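Local structure of poly-beta-hydroxybuterate polymerase (Cupriavidus necator, 5T6O) at residues N231-G234 with P235-C238; G345-W348 with P349-A353. The protein makes polyhydroxybutyrate by nontemplate-dependent polymerisation, this chain being the catalytic domain of the class I synthase, with an alpha/beta hydrolase fold. The protein carries 1 engineered substitution. One frame throughout, in Å; residues are numbered along the deposited sequence.

Contact 1 (N231-G234 with P235-C238)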
ATOM      1  N   ASN A 231       6.277 -32.958   1.571  1.00 22.19           N
ATOM      2  CA  ASN A 231       7.457 -32.718   2.393  1.00 21.55           C
ATOM      3  C   ASN A 231       8.553 -32.063   1.575  1.00 27.85           C
ATOM      4  O   ASN A 231       8.776 -32.425   0.418  1.00 26.60           O
ATOM      5  CB  ASN A 231       7.998 -34.020   2.976  1.00 22.69           C
ATOM      6  CG  ASN A 231       7.115 -34.575   4.069  1.00 24.30           C
ATOM      7  OD1 ASN A 231       6.601 -33.823   4.903  1.00 29.42           O
ATOM      8  ND2 ASN A 231       6.917 -35.893   4.060  1.00 26.45           N
ATOM      9  N   LEU A 232       9.265 -31.126   2.201  1.00 24.93           N
ATOM     10  CA  LEU A 232      10.461 -30.563   1.597  1.00 23.12           C
ATOM     11  C   LEU A 232      11.673 -31.058   2.361  1.00 22.86           C
ATOM     12  O   LEU A 232      11.683 -30.970   3.592  1.00 25.20           O
ATOM     13  CB  LEU A 232      10.438 -29.033   1.628  1.00 20.54           C
ATOM     14  CG  LEU A 232       9.295 -28.302   0.913  1.00 26.92           C
ATOM     15  CD1 LEU A 232       9.491 -26.792   1.034  1.00 26.81           C
ATOM     16  CD2 LEU A 232       9.217 -28.734  -0.567  1.00 25.21           C
ATOM     17  N   PRO A 233      12.699 -31.573   1.692  1.00 22.29           N
ATOM     18  CA  PRO A 233      13.930 -31.938   2.406  1.00 26.10           C
ATOM     19  C   PRO A 233      14.567 -30.701   3.023  1.00 22.28           C
ATOM     20  O   PRO A 233      14.514 -29.606   2.463  1.00 22.70           O
ATOM     21  CB  PRO A 233      14.818 -32.543   1.310  1.00 28.04           C
ATOM     22  CG  PRO A 233      13.822 -32.884   0.169  1.00 24.30           C
ATOM     23  CD  PRO A 233      12.809 -31.797   0.238  1.00 21.46           C
ATOM     24  N   GLY A 234      15.178 -30.892   4.190  1.00 24.18           N
ATOM     25  CA  GLY A 234      15.771 -29.800   4.937  1.00 24.55           C
ATOM     26  C   GLY A 234      16.690 -28.915   4.116  1.00 25.94           C
ATOM     27  O   GLY A 234      16.489 -27.699   4.035  1.00 25.23           O
ATOM     28  N   PRO A 235      17.731 -29.495   3.507  1.00 25.06           N
ATOM     29  CA  PRO A 235      18.688 -28.648   2.767  1.00 24.72           C
ATOM     30  C   PRO A 235      18.059 -27.939   1.585  1.00 22.84           C
ATOM     31  O   PRO A 235      18.444 -26.808   1.264  1.00 26.92           O
ATOM     32  CB  PRO A 235      19.771 -29.643   2.323  1.00 22.95           C
ATOM     33  CG  PRO A 235      19.719 -30.746   3.405  1.00 24.79           C
ATOM     34  CD  PRO A 235      18.219 -30.883   3.664  1.00 22.93           C
ATOM     35  N   TRP A 236      17.086 -28.580   0.936  1.00 20.70           N
ATOM     36  CA  TRP A 236      16.380 -27.971  -0.189  1.00 23.10           C
ATOM     37  C   TRP A 236      15.604 -26.740   0.255  1.00 25.98           C
ATOM     38  O   TRP A 236      15.696 -25.666  -0.352  1.00 27.23           O
ATOM     39  CB  TRP A 236      15.424 -29.000  -0.804  1.00 21.39           C
ATOM     40  CG  TRP A 236      14.804 -28.550  -2.115  1.00 23.31           C
ATOM     41  CD1 TRP A 236      15.211 -28.899  -3.362  1.00 24.47           C
ATOM     42  CD2 TRP A 236      13.685 -27.665  -2.290  1.00 26.96           C
ATOM     43  NE1 TRP A 236      14.415 -28.309  -4.306  1.00 23.81           N
ATOM     44  CE2 TRP A 236      13.474 -27.535  -3.678  1.00 29.06           C
ATOM     45  CE3 TRP A 236      12.837 -26.981  -1.413  1.00 23.36           C
ATOM     46  CZ2 TRP A 236      12.462 -26.739  -4.209  1.00 27.36           C
ATOM     47  CZ3 TRP A 236      11.822 -26.192  -1.944  1.00 25.03           C
ATOM     48  CH2 TRP A 236      11.649 -26.073  -3.329  1.00 26.68           C
ATOM     49  N   TYR A 237      14.791 -26.903   1.290  1.00 22.88           N
ATOM     50  CA  TYR A 237      13.987 -25.810   1.828  1.00 23.84           C
ATOM     51  C   TYR A 237      14.877 -24.680   2.338  1.00 23.45           C
ATOM     52  O   TYR A 237      14.585 -23.498   2.125  1.00 23.47           O
ATOM     53  CB  TYR A 237      13.089 -26.410   2.922  1.00 21.29           C
ATOM     54  CG  TYR A 237      12.173 -25.520   3.735  1.00 25.01           C
ATOM     55  CD1 TYR A 237      11.783 -24.267   3.302  1.00 26.57           C
ATOM     56  CD2 TYR A 237      11.681 -25.972   4.959  1.00 29.44           C
ATOM     57  CE1 TYR A 237      10.942 -23.476   4.077  1.00 28.77           C
ATOM     58  CE2 TYR A 237      10.844 -25.196   5.734  1.00 31.68           C
ATOM     59  CZ  TYR A 237      10.486 -23.943   5.297  1.00 29.53           C
ATOM     60  OH  TYR A 237       9.650 -23.167   6.077  1.00 30.16           O
ATOM     61  N   CYS A 238      15.989 -25.028   2.990  1.00 21.05           N
ATOM     62  CA  CYS A 238      16.945 -24.028   3.462  1.00 26.80           C
ATOM     63  C   CYS A 238      17.493 -23.201   2.304  1.00 27.41           C
ATOM     64  O   CYS A 238      17.514 -21.962   2.356  1.00 25.21           O
ATOM     65  CB  CYS A 238      18.075 -24.740   4.215  1.00 27.38           C
ATOM     66  SG  CYS A 238      19.468 -23.703   4.727  1.00 29.50           S
TER
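C238 N donates to G234 O at 2.9 Å. One residue earlier in the chain, Y237 N donates to P233 O at 3.0 Å, with a nearly straight N-H...O angle of 176°. Together these two i to i+4 bonds close the first turn of helix 234-246, straight after strand 230-233. P233 holds the N-cap position. P235 sits within the first turn, where its nitrogen has no hydrogen to give and helix geometry needs none.

The side-chain contact is apolar and centres on L232. Its CG lies opposite the carbonyl carbon (chi1 -60°), and this sends the two methyls toward the start of the helix. CD1 comes to 3.8 Å from CZ3 of W236, and CD2 meets the same six-membered end of the indole. CD1 also sits 4.0 Å from CG of Y237, and L232 CB lies 3.9 Å from Y237 CB. L232 thus lies against the benzo part of the W236 indole and the base of the Y237 side chain, two aromatic groups that diverge from the helix. P233 adds its ring, with CD 4.0 Å from CB of W236.

Around this corner, the W236 ring also meets the rings of W89, Y92 and Y240. The far end of Y237 leads away, and its OH is hydrogen-bonded to D201 of the second subunit. C238 forms a disulfide with C182.

The chemistry divides by type. The carbonyls of P233, the last strand residue, and G234, the first helix residue, take the amides of Y237 and C238, while leucine, proline and indole carbon fills the inside of the corner. No side-chain hydrogen bond joins the two segments; backbone bonds and apolar contacts link them. The phenol of Y237 is left to serve the subunit interface, and C238 ties the helix start covalently to another part of the chain.

Contact 2 (G345-W348 with P349-A353)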
ATOM      1  N   GLY A 345     -12.368 -13.045 -21.275  1.00 26.58           N
ATOM      2  CA  GLY A 345     -12.206 -14.478 -21.132  1.00 26.15           C
ATOM      3  C   GLY A 345     -10.777 -14.919 -20.862  1.00 28.13           C
ATOM      4  O   GLY A 345      -9.895 -14.153 -20.461  1.00 27.39           O
ATOM      5  N   SER A 346     -10.560 -16.200 -21.119  1.00 29.05           N
ATOM      6  CA  SER A 346      -9.342 -16.884 -20.711  1.00 24.22           C
ATOM      7  C   SER A 346      -8.136 -16.450 -21.535  1.00 22.70           C
ATOM      8  O   SER A 346      -8.243 -16.152 -22.730  1.00 23.60           O
ATOM      9  CB  SER A 346      -9.531 -18.395 -20.860  1.00 26.46           C
ATOM     10  OG  SER A 346      -8.297 -19.074 -20.669  1.00 27.59           O
ATOM     11  N   TRP A 347      -6.967 -16.457 -20.880  1.00 26.06           N
ATOM     12  CA  TRP A 347      -5.690 -16.284 -21.558  1.00 22.54           C
ATOM     13  C   TRP A 347      -5.182 -17.575 -22.191  1.00 25.85           C
ATOM     14  O   TRP A 347      -4.196 -17.526 -22.932  1.00 25.35           O
ATOM     15  CB  TRP A 347      -4.640 -15.747 -20.574  1.00 23.32           C
ATOM     16  CG  TRP A 347      -4.392 -16.681 -19.407  1.00 23.80           C
ATOM     17  CD1 TRP A 347      -5.067 -16.713 -18.212  1.00 24.94           C
ATOM     18  CD2 TRP A 347      -3.425 -17.745 -19.344  1.00 26.10           C
ATOM     19  NE1 TRP A 347      -4.573 -17.722 -17.415  1.00 24.16           N
ATOM     20  CE2 TRP A 347      -3.568 -18.370 -18.086  1.00 26.68           C
ATOM     21  CE3 TRP A 347      -2.452 -18.226 -20.230  1.00 22.06           C
ATOM     22  CZ2 TRP A 347      -2.763 -19.451 -17.686  1.00 22.74           C
ATOM     23  CZ3 TRP A 347      -1.667 -19.293 -19.839  1.00 25.46           C
ATOM     24  CH2 TRP A 347      -1.827 -19.898 -18.576  1.00 23.25           C
ATOM     25  N   TRP A 348      -5.821 -18.724 -21.933  1.00 22.76           N
ATOM     26  CA  TRP A 348      -5.284 -19.976 -22.465  1.00 24.89           C
ATOM     27  C   TRP A 348      -5.180 -19.961 -23.985  1.00 23.52           C
ATOM     28  O   TRP A 348      -4.139 -20.411 -24.498  1.00 26.90           O
ATOM     29  CB  TRP A 348      -6.114 -21.189 -22.005  1.00 23.02           C
ATOM     30  CG  TRP A 348      -5.990 -21.528 -20.544  1.00 25.28           C
ATOM     31  CD1 TRP A 348      -5.390 -20.785 -19.566  1.00 24.61           C
ATOM     32  CD2 TRP A 348      -6.457 -22.722 -19.916  1.00 25.58           C
ATOM     33  NE1 TRP A 348      -5.486 -21.437 -18.351  1.00 26.80           N
ATOM     34  CE2 TRP A 348      -6.140 -22.628 -18.544  1.00 22.33           C
ATOM     35  CE3 TRP A 348      -7.131 -23.855 -20.381  1.00 22.88           C
ATOM     36  CZ2 TRP A 348      -6.460 -23.630 -17.636  1.00 22.17           C
ATOM     37  CZ3 TRP A 348      -7.455 -24.857 -19.473  1.00 26.72           C
ATOM     38  CH2 TRP A 348      -7.111 -24.737 -18.115  1.00 24.47           C
ATOM     39  N   PRO A 349      -6.174 -19.482 -24.754  1.00 27.80           N
ATOM     40  CA  PRO A 349      -5.993 -19.441 -26.215  1.00 28.58           C
ATOM     41  C   PRO A 349      -4.826 -18.581 -26.661  1.00 27.51           C
ATOM     42  O   PRO A 349      -4.185 -18.905 -27.670  1.00 28.02           O
ATOM     43  CB  PRO A 349      -7.332 -18.878 -26.717  1.00 30.40           C
ATOM     44  CG  PRO A 349      -8.317 -19.300 -25.679  1.00 33.53           C
ATOM     45  CD  PRO A 349      -7.564 -19.155 -24.381  1.00 27.54           C
ATOM     46  N   ASP A 350      -4.534 -17.493 -25.947  1.00 26.91           N
ATOM     47  CA  ASP A 350      -3.371 -16.678 -26.281  1.00 30.29           C
ATOM     48  C   ASP A 350      -2.097 -17.493 -26.153  1.00 26.86           C
ATOM     49  O   ASP A 350      -1.238 -17.492 -27.046  1.00 27.12           O
ATOM     50  CB  ASP A 350      -3.308 -15.460 -25.360  1.00 27.85           C
ATOM     51  CG  ASP A 350      -2.165 -14.521 -25.712  1.00 34.63           C
ATOM     52  OD1 ASP A 350      -1.019 -14.768 -25.271  1.00 28.59           O
ATOM     53  OD2 ASP A 350      -2.412 -13.528 -26.427  1.00 28.71           O
ATOM     54  N   TRP A 351      -1.972 -18.217 -25.043  1.00 26.23           N
ATOM     55  CA  TRP A 351      -0.785 -19.028 -24.813  1.00 26.63           C
ATOM     56  C   TRP A 351      -0.692 -20.199 -25.795  1.00 26.78           C
ATOM     57  O   TRP A 351       0.383 -20.461 -26.349  1.00 29.96           O
ATOM     58  CB  TRP A 351      -0.767 -19.529 -23.372  1.00 24.50           C
ATOM     59  CG  TRP A 351       0.337 -20.515 -23.164  1.00 22.58           C
ATOM     60  CD1 TRP A 351       1.657 -20.302 -23.377  1.00 22.70           C
ATOM     61  CD2 TRP A 351       0.208 -21.876 -22.726  1.00 23.17           C
ATOM     62  NE1 TRP A 351       2.377 -21.450 -23.104  1.00 22.54           N
ATOM     63  CE2 TRP A 351       1.508 -22.425 -22.686  1.00 23.15           C
ATOM     64  CE3 TRP A 351      -0.876 -22.681 -22.359  1.00 23.75           C
ATOM     65  CZ2 TRP A 351       1.753 -23.749 -22.316  1.00 22.26           C
ATOM     66  CZ3 TRP A 351      -0.627 -23.993 -21.967  1.00 24.99           C
ATOM     67  CH2 TRP A 351       0.671 -24.512 -21.949  1.00 22.91           C
ATOM     68  N   THR A 352      -1.789 -20.941 -26.011  1.00 25.55           N
ATOM     69  CA  THR A 352      -1.654 -22.120 -26.867  1.00 27.83           C
ATOM     70  C   THR A 352      -1.335 -21.723 -28.301  1.00 30.39           C
ATOM     71  O   THR A 352      -0.617 -22.456 -28.997  1.00 28.19           O
ATOM     72  CB  THR A 352      -2.908 -23.003 -26.838  1.00 28.35           C
ATOM     73  OG1 THR A 352      -4.030 -22.282 -27.356  1.00 27.53           O
ATOM     74  CG2 THR A 352      -3.221 -23.463 -25.408  1.00 28.02           C
ATOM     75  N   ALA A 353      -1.848 -20.574 -28.758  1.00 29.42           N
ATOM     76  CA  ALA A 353      -1.472 -20.083 -30.079  1.00 27.98           C
ATOM     77  C   ALA A 353       0.008 -19.731 -30.121  1.00 32.00           C
ATOM     78  O   ALA A 353       0.698 -20.041 -31.098  1.00 30.76           O
ATOM     79  CB  ALA A 353      -2.333 -18.876 -30.468  1.00 29.85           C
TER
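W347 and W348 meet as a T-shaped, edge-to-face pair. The indole of W348 turns its CD1 edge to one face of W347, with CD1 3.3 Å above the plane and over its centre. The two ring planes stand about 76° apart. W347 gets there through a chi1 of 61°, which wedges CG between its own backbone N and carbonyl carbon. In W348, CG is anti to the carbonyl carbon (chi1 -70°), which places CD1 over the W347 ring.

W351 lies one helical turn on and runs alongside W347, pointing the same way. CB of W351 reaches the rim of the W347 ring, close to its plane, at 3.7 Å from CZ3. This is an edge contact and not a stack. W351 N also donates to W347 O at 3.1 Å. T352 N does the same to W348 O at 2.8 Å, so the carbonyls of W347, just before helix 348-358, and of W348, its first residue, are both taken by amides one turn on.

S346 caps the entry. Its OG accepts from W348 N at 2.8 Å, which makes an ST turn, and it also bonds to the backbone O of N314. OG lies 3.8 Å from CD of P349, whose ring packs against CB of W348.

The indole nitrogens of W347, W348 and W351 bond to G311 O, V312 O and T144 OG1, while the D350 carboxylate is fixed at both oxygens, by Y273 OH and by a salt bridge with R300.

The turn follows strand 341-344 at the rim of the large sheet and brings helix 348-358 back across it. W347 stacks on Y275 of strand 272-277, and on another flank W348, W351 and T352 pack against helix 61-67.

Both contacts are buried, and both lead into a helix, contact 1 straight from a strand and contact 2 through a short loop, yet they share no element. Their centres are 35 Å apart, on opposite sides of the chain's centre. Contact 1 joins a strand of the small two-stranded sheet to its helix and also touches a second subunit. Contact 2 follows an outermost strand of the large sheet, and no other chain of the assembly touches it. In contact 1, proline occupies the N-cap and the packing is largely aliphatic on aromatic. Contact 2 uses a serine cap, clustered indoles and an aspartate whose charge is met by R300, outside its two segments, with P349 exposed.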